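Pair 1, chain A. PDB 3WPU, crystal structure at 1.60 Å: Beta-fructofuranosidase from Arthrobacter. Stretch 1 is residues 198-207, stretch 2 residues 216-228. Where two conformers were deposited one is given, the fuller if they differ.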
# COMPACT_ATOMS: atom_id res chain seq x y z
N PRO A 198 -1.43 -7.45 -16.69
CA PRO A 198 -1.21 -6.31 -15.81
C PRO A 198 0.15 -5.69 -16.10
O PRO A 198 1.15 -6.41 -16.11
CB PRO A 198 -1.20 -6.94 -14.43
CG PRO A 198 -0.69 -8.33 -14.63
CD PRO A 198 -1.01 -8.72 -16.06
N ARG A 199 0.18 -4.38 -16.25
CA ARG A 199 1.44 -3.67 -16.54
C ARG A 199 1.61 -2.50 -15.61
O ARG A 199 0.64 -1.84 -15.24
CB ARG A 199 1.47 -3.21 -17.97
CG ARG A 199 1.25 -4.35 -18.96
CD ARG A 199 1.51 -3.94 -20.39
NE ARG A 199 1.15 -4.99 -21.33
CZ ARG A 199 1.23 -4.87 -22.65
NH1 ARG A 199 1.75 -3.78 -23.19
NH2 ARG A 199 0.83 -5.86 -23.43
N ILE A 200 2.87 -2.17 -15.30
CA ILE A 200 3.15 -1.00 -14.50
C ILE A 200 3.31 0.15 -15.50
O ILE A 200 4.07 0.05 -16.47
CB ILE A 200 4.40 -1.20 -13.60
CG1 ILE A 200 4.05 -2.19 -12.50
CG2 ILE A 200 4.86 0.13 -13.04
CD1 ILE A 200 5.20 -2.68 -11.66
N ALA A 201 2.55 1.20 -15.26
CA ALA A 201 2.38 2.29 -16.21
C ALA A 201 2.47 3.63 -15.52
O ALA A 201 2.38 3.73 -14.29
CB ALA A 201 1.03 2.17 -16.91
N LEU A 202 2.64 4.68 -16.33
CA LEU A 202 2.75 6.06 -15.86
C LEU A 202 1.85 6.93 -16.71
O LEU A 202 1.80 6.77 -17.92
CB LEU A 202 4.17 6.58 -16.05
CG LEU A 202 4.44 8.08 -15.93
CD1 LEU A 202 4.17 8.57 -14.52
CD2 LEU A 202 5.90 8.41 -16.32
N SER A 203 1.17 7.89 -16.08
CA SER A 203 0.52 8.97 -16.81
C SER A 203 0.72 10.25 -16.03
O SER A 203 0.69 10.26 -14.77
CB SER A 203 -0.99 8.69 -16.96
OG SER A 203 -1.58 9.64 -17.85
N VAL A 204 0.99 11.32 -16.77
CA VAL A 204 1.28 12.63 -16.21
C VAL A 204 0.08 13.55 -16.38
O VAL A 204 -0.53 13.62 -17.47
CB VAL A 204 2.54 13.25 -16.84
CG1 VAL A 204 2.86 14.58 -16.19
CG2 VAL A 204 3.71 12.28 -16.72
N GLY A 205 -0.20 14.30 -15.32
CA GLY A 205 -1.26 15.29 -15.33
C GLY A 205 -0.89 16.41 -14.40
O GLY A 205 0.27 16.55 -14.02
N LYS A 206 -1.87 17.22 -14.05
CA LYS A 206 -1.58 18.46 -13.34
C LYS A 206 -2.77 18.87 -12.52
O LYS A 206 -3.91 18.59 -12.88
CB LYS A 206 -1.22 19.56 -14.34
CG LYS A 206 -0.55 20.76 -13.72
CD LYS A 206 0.00 21.70 -14.79
CE LYS A 206 0.99 22.68 -14.19
NZ LYS A 206 1.81 23.33 -15.24
N VAL A 207 -2.48 19.55 -11.41
CA VAL A 207 -3.49 20.09 -10.51
C VAL A 207 -3.93 21.46 -11.01
O VAL A 207 -3.11 22.32 -11.34
CB VAL A 207 -2.93 20.23 -9.07
CG1 VAL A 207 -3.93 20.94 -8.17
CG2 VAL A 207 -2.57 18.86 -8.52
N LEU A 216 -8.28 17.95 -12.08
CA LEU A 216 -7.05 17.40 -12.63
C LEU A 216 -7.11 17.58 -14.13
O LEU A 216 -8.16 17.41 -14.74
CB LEU A 216 -6.86 15.94 -12.22
CG LEU A 216 -6.69 15.69 -10.72
CD1 LEU A 216 -6.38 14.22 -10.47
CD2 LEU A 216 -5.62 16.54 -10.07
N THR A 217 -6.01 18.03 -14.71
CA THR A 217 -5.90 18.19 -16.14
C THR A 217 -4.82 17.20 -16.63
O THR A 217 -4.06 16.65 -15.82
CB THR A 217 -5.54 19.65 -16.53
OG1 THR A 217 -4.24 19.99 -16.03
CG2 THR A 217 -6.57 20.63 -15.98
N GLY A 218 -4.79 16.96 -17.93
CA GLY A 218 -3.83 16.06 -18.53
C GLY A 218 -4.27 14.61 -18.39
O GLY A 218 -5.44 14.32 -18.58
N PHE A 219 -3.35 13.71 -18.05
CA PHE A 219 -3.67 12.27 -17.98
C PHE A 219 -4.25 11.78 -19.31
O PHE A 219 -5.18 11.00 -19.36
CB PHE A 219 -4.57 11.98 -16.79
CG PHE A 219 -3.95 12.31 -15.47
CD1 PHE A 219 -2.81 11.63 -15.04
CD2 PHE A 219 -4.47 13.32 -14.66
CE1 PHE A 219 -2.24 11.93 -13.82
CE2 PHE A 219 -3.91 13.60 -13.43
CZ PHE A 219 -2.76 12.94 -13.02
N ASN A 220 -3.64 12.25 -20.39
CA ASN A 220 -4.07 11.97 -21.76
C ASN A 220 -3.25 10.86 -22.41
O ASN A 220 -3.67 10.27 -23.40
CB ASN A 220 -4.04 13.24 -22.63
CG ASN A 220 -2.76 14.05 -22.47
OD1 ASN A 220 -1.79 13.88 -23.21
ND2 ASN A 220 -2.77 14.95 -21.50
N LYS A 221 -2.06 10.62 -21.86
CA LYS A 221 -1.07 9.73 -22.43
C LYS A 221 -0.63 8.76 -21.33
O LYS A 221 -0.36 9.20 -20.22
CB LYS A 221 0.14 10.57 -22.85
CG LYS A 221 1.31 9.78 -23.40
CD LYS A 221 0.97 9.23 -24.75
CE LYS A 221 2.20 8.64 -25.46
NZ LYS A 221 1.72 7.86 -26.64
N VAL A 222 -0.58 7.48 -21.65
CA VAL A 222 -0.09 6.44 -20.72
C VAL A 222 1.17 5.80 -21.29
O VAL A 222 1.19 5.38 -22.45
CB VAL A 222 -1.16 5.38 -20.46
CG1 VAL A 222 -0.63 4.31 -19.53
CG2 VAL A 222 -2.42 6.03 -19.90
N THR A 223 2.22 5.73 -20.46
CA THR A 223 3.48 5.11 -20.83
C THR A 223 3.61 3.75 -20.17
O THR A 223 3.45 3.63 -18.96
CB THR A 223 4.65 5.99 -20.41
OG1 THR A 223 4.49 7.31 -20.96
CG2 THR A 223 5.98 5.39 -20.88
N ASP A 224 3.93 2.74 -20.96
CA ASP A 224 4.07 1.36 -20.49
C ASP A 224 5.48 1.23 -19.93
O ASP A 224 6.46 1.42 -20.66
CB ASP A 224 3.84 0.44 -21.70
CG ASP A 224 3.84 -1.03 -21.37
OD1 ASP A 224 4.11 -1.42 -20.21
OD2 ASP A 224 3.60 -1.80 -22.32
N LEU A 225 5.61 0.94 -18.63
CA LEU A 225 6.94 0.90 -18.00
C LEU A 225 7.52 -0.49 -17.86
O LEU A 225 8.70 -0.71 -18.20
CB LEU A 225 6.89 1.56 -16.62
CG LEU A 225 6.29 2.98 -16.55
CD1 LEU A 225 6.26 3.42 -15.10
CD2 LEU A 225 7.07 3.99 -17.39
N LEU A 226 6.73 -1.41 -17.32
CA LEU A 226 7.18 -2.75 -16.98
C LEU A 226 6.11 -3.79 -17.07
O LEU A 226 4.95 -3.52 -16.78
CB LEU A 226 7.74 -2.80 -15.53
CG LEU A 226 8.89 -1.90 -15.16
CD1 LEU A 226 9.07 -1.82 -13.65
CD2 LEU A 226 10.18 -2.38 -15.81
N GLN A 227 6.51 -4.97 -17.54
CA GLN A 227 5.66 -6.15 -17.50
C GLN A 227 6.51 -7.33 -17.04
O GLN A 227 7.73 -7.35 -17.25
CB GLN A 227 4.99 -6.42 -18.84
CG GLN A 227 5.89 -6.81 -19.95
CD GLN A 227 5.15 -6.81 -21.29
OE1 GLN A 227 4.80 -5.75 -21.81
NE2 GLN A 227 4.89 -7.98 -21.82
N ALA A 228 5.89 -8.31 -16.42
CA ALA A 228 6.61 -9.47 -15.89
C ALA A 228 7.53 -10.10 -16.94
O ALA A 228 7.14 -10.30 -18.10
CB ALA A 228 5.62 -10.50 -15.36
O HOH W 1 3.02 -8.37 -16.48
O HOH W 2 1.83 10.97 -19.58
O HOH W 3 -0.72 12.71 -20.12

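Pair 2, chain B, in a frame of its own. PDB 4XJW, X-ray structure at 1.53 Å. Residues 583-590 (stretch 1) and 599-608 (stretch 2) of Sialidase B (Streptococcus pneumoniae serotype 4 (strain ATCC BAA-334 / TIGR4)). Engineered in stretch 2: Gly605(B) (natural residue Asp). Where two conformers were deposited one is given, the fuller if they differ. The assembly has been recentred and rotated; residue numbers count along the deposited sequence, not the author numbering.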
# COMPACT_ATOMS: atom_id res chain seq x y z
N GLY B 583 2.78 -15.31 -1.07
CA GLY B 583 4.02 -16.05 -1.26
C GLY B 583 5.16 -15.14 -1.71
O GLY B 583 5.86 -15.43 -2.69
N GLY B 584 5.34 -14.04 -0.99
CA GLY B 584 6.35 -13.06 -1.36
C GLY B 584 7.75 -13.60 -1.27
O GLY B 584 8.07 -14.37 -0.36
N GLN B 585 8.57 -13.25 -2.25
CA GLN B 585 9.96 -13.70 -2.27
C GLN B 585 10.92 -12.59 -2.66
O GLN B 585 10.57 -11.68 -3.40
CB GLN B 585 10.15 -14.86 -3.25
CG GLN B 585 9.42 -16.13 -2.87
CD GLN B 585 9.77 -17.30 -3.77
OE1 GLN B 585 10.42 -17.13 -4.81
NE2 GLN B 585 9.30 -18.49 -3.40
N LEU B 586 12.15 -12.70 -2.17
CA LEU B 586 13.26 -12.03 -2.81
C LEU B 586 13.98 -13.11 -3.61
O LEU B 586 14.25 -14.20 -3.09
CB LEU B 586 14.23 -11.44 -1.80
CG LEU B 586 13.69 -10.40 -0.84
CD1 LEU B 586 14.87 -9.76 -0.13
CD2 LEU B 586 12.89 -9.34 -1.56
N VAL B 587 14.30 -12.80 -4.86
CA VAL B 587 14.98 -13.77 -5.71
C VAL B 587 16.33 -13.18 -6.10
O VAL B 587 16.38 -12.10 -6.69
CB VAL B 587 14.14 -14.13 -6.95
CG1 VAL B 587 14.82 -15.25 -7.74
CG2 VAL B 587 12.71 -14.56 -6.55
N VAL B 588 17.41 -13.87 -5.75
CA VAL B 588 18.76 -13.39 -6.05
C VAL B 588 19.28 -14.04 -7.33
O VAL B 588 19.33 -15.27 -7.42
CB VAL B 588 19.73 -13.69 -4.90
CG1 VAL B 588 21.12 -13.17 -5.23
CG2 VAL B 588 19.24 -13.09 -3.58
N GLY B 589 19.65 -13.23 -8.31
CA GLY B 589 20.20 -13.73 -9.56
C GLY B 589 21.64 -13.30 -9.75
O GLY B 589 21.99 -12.15 -9.46
N LEU B 590 22.47 -14.21 -10.25
CA LEU B 590 23.88 -13.89 -10.52
C LEU B 590 24.09 -13.71 -12.01
O LEU B 590 23.58 -14.50 -12.82
CB LEU B 590 24.78 -15.00 -9.99
CG LEU B 590 24.56 -15.43 -8.55
CD1 LEU B 590 25.60 -16.44 -8.11
CD2 LEU B 590 24.55 -14.23 -7.62
N ASP B 599 21.40 -16.12 -13.75
CA ASP B 599 21.01 -17.38 -13.12
C ASP B 599 20.32 -17.09 -11.79
O ASP B 599 20.97 -16.68 -10.82
CB ASP B 599 22.23 -18.28 -12.89
CG ASP B 599 21.93 -19.44 -11.96
OD1 ASP B 599 20.81 -20.00 -12.02
OD2 ASP B 599 22.82 -19.79 -11.16
N TRP B 600 19.01 -17.31 -11.74
CA TRP B 600 18.25 -17.09 -10.51
C TRP B 600 18.50 -18.22 -9.51
O TRP B 600 17.86 -19.28 -9.55
CB TRP B 600 16.76 -16.90 -10.82
CG TRP B 600 16.57 -15.82 -11.83
CD1 TRP B 600 16.32 -15.97 -13.17
CD2 TRP B 600 16.66 -14.40 -11.60
NE1 TRP B 600 16.24 -14.74 -13.78
CE2 TRP B 600 16.44 -13.76 -12.84
CE3 TRP B 600 16.90 -13.62 -10.47
CZ2 TRP B 600 16.45 -12.38 -12.97
CZ3 TRP B 600 16.92 -12.24 -10.61
CH2 TRP B 600 16.70 -11.63 -11.84
N LYS B 601 19.44 -17.97 -8.62
CA LYS B 601 20.05 -19.02 -7.80
C LYS B 601 19.42 -19.21 -6.42
O LYS B 601 19.34 -20.33 -5.91
CB LYS B 601 21.54 -18.73 -7.67
CG LYS B 601 22.34 -19.79 -6.94
CD LYS B 601 23.83 -19.43 -7.02
CE LYS B 601 24.72 -20.48 -6.38
NZ LYS B 601 26.17 -20.12 -6.58
N TYR B 602 19.00 -18.11 -5.80
CA TYR B 602 18.45 -18.16 -4.44
C TYR B 602 17.03 -17.59 -4.39
O TYR B 602 16.75 -16.57 -5.01
CB TYR B 602 19.35 -17.38 -3.48
CG TYR B 602 20.78 -17.86 -3.42
CD1 TYR B 602 21.12 -18.99 -2.70
CD2 TYR B 602 21.80 -17.15 -4.06
CE1 TYR B 602 22.43 -19.42 -2.62
CE2 TYR B 602 23.11 -17.57 -3.99
CZ TYR B 602 23.42 -18.71 -3.27
OH TYR B 602 24.71 -19.15 -3.20
N HIS B 603 16.14 -18.26 -3.66
CA HIS B 603 14.78 -17.76 -3.41
C HIS B 603 14.57 -17.66 -1.90
O HIS B 603 14.69 -18.66 -1.20
CB HIS B 603 13.74 -18.73 -3.98
CG HIS B 603 13.70 -18.78 -5.47
ND1 HIS B 603 12.62 -18.33 -6.21
CD2 HIS B 603 14.60 -19.25 -6.37
CE1 HIS B 603 12.87 -18.51 -7.49
NE2 HIS B 603 14.06 -19.07 -7.62
N TYR B 604 14.26 -16.46 -1.40
CA TYR B 604 13.95 -16.29 0.02
C TYR B 604 12.47 -16.00 0.22
O TYR B 604 11.95 -15.04 -0.34
CB TYR B 604 14.77 -15.15 0.62
CG TYR B 604 14.32 -14.77 2.02
CD1 TYR B 604 14.67 -15.56 3.11
CD2 TYR B 604 13.54 -13.64 2.24
CE1 TYR B 604 14.25 -15.22 4.39
CE2 TYR B 604 13.12 -13.31 3.50
CZ TYR B 604 13.47 -14.10 4.58
OH TYR B 604 13.05 -13.75 5.84
N GLY B 605 11.81 -16.81 1.02
CA GLY B 605 10.40 -16.58 1.32
C GLY B 605 10.24 -15.52 2.41
O GLY B 605 10.70 -15.70 3.53
N ILE B 606 9.59 -14.41 2.07
CA ILE B 606 9.36 -13.32 3.02
C ILE B 606 8.49 -13.79 4.20
O ILE B 606 8.72 -13.42 5.35
CB ILE B 606 8.69 -12.13 2.30
CG1 ILE B 606 9.65 -11.51 1.28
CG2 ILE B 606 8.24 -11.07 3.31
CD1 ILE B 606 10.59 -10.50 1.89
N ASP B 607 7.49 -14.60 3.90
CA ASP B 607 6.62 -15.20 4.90
C ASP B 607 5.95 -16.38 4.20
O ASP B 607 6.33 -16.73 3.08
CB ASP B 607 5.60 -14.18 5.42
CG ASP B 607 4.97 -14.58 6.76
OD1 ASP B 607 5.11 -15.75 7.18
OD2 ASP B 607 4.32 -13.71 7.39
N LEU B 608 4.94 -16.99 4.83
CA LEU B 608 4.31 -18.22 4.34
C LEU B 608 3.79 -18.05 2.93
O LEU B 608 3.35 -16.97 2.55
CB LEU B 608 3.16 -18.63 5.27
CG LEU B 608 3.45 -18.70 6.76
CD1 LEU B 608 2.30 -19.31 7.54
CD2 LEU B 608 4.76 -19.44 7.02
O HOH W 4 4.07 -14.25 1.88
O HOH W 5 6.78 -16.76 0.36

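What backbone arrangement do the two pairs share? Each is a pair of neighbouring antiparallel strands, and 14 central residues superpose with an RMSD of 0.9 Å on N, CA and C. The match is tightest where Thr223(A) falls on Tyr604(B), their CA atoms 0.1 Å apart. At this point both backbones form the same two-bond ring: Leu202(A) N to Thr223(A) O is 2.9 Å and Thr223(A) N to Leu202(A) O is 2.8 Å in pair 1, while Leu586(B) N to Tyr604(B) O is 3.0 Å and Tyr604(B) N to Leu586(B) O is 2.8 Å in pair 2. Overall the strands run at 162° in pair 1 and 134° in pair 2.

How is the matched glycine used? Gly205(A) and Gly589(B) coincide, and each lies against an aromatic ring, Phe219(A) matching Trp600(B). In pair 1 the glycine sits squarely over the ring: Gly205(A) CA is 3.6 Å from the centroid of the Phe219(A) ring, a CH-pi contact. In pair 2 the approach is oblique, with Gly589(B) CA 3.4 Å from Trp600(B) CE3. The bare backbone lets both rings come this close, since an ideal CB would lie 2.3 Å from Phe219(A) CE2 on Gly205(A) and 2.5 Å from Trp600(B) CE3 on Gly589(B), a clash in either case.

What fills the space beside the aromatic ring? Ser203(A) and Val587(B) occupy the same position and answer differently. The serine takes a polar route: Ser203(A) OG donates a hydrogen bond to Lys221(A) O at 2.7 Å. Water 2 also reaches that carbonyl, linking Val204(A) N to Lys221(A) O where the strands are too far apart for a direct bond. In pair 2 the equivalent backbone link is direct, Val588(B) N to Tyr602(B) O at 2.9 Å, and the valine packs instead: Val587(B) CG1 lies 3.8 Å from Trp600(B) CE3 and 3.9 Å from the centroid of the His603(B) ring, over its face.

How do the neighbouring matched positions on this face compare? Ala201(A) is small, and its CB meets Val222(A) CG1 at 3.8 Å. At the same two positions pair 2 has Gln585(B) and His603(B), joined by a hydrogen bond from His603(B) ND1 to Gln585(B) OE1 at 2.9 Å, so a polar link replaces an apolar touch. Asp224(A) reaches back to Arg199(A), with OD2 of the aspartate 2.8 Å from NH1 of the arginine in a salt bridge; its counterpart, Gly605(B), is an engineered substitution.

What do the leucines do beyond the shared ring? Leu202(A) and Leu586(B) match, as do Leu225(A) and Ile606(B), whose CB atoms point toward the opposite strand. The pairing is conserved in kind: Leu202(A) CB is 3.9 Å from Leu225(A) CD1, and Leu586(B) CG is 4.1 Å from Ile606(B) CD1. Leu225(A) CD1 also touches Ile200(A) CG2 at 4.1 Å, whereas the matching Gly584(B) offers only backbone, its O accepting a hydrogen bond from Ile606(B) N at 2.9 Å.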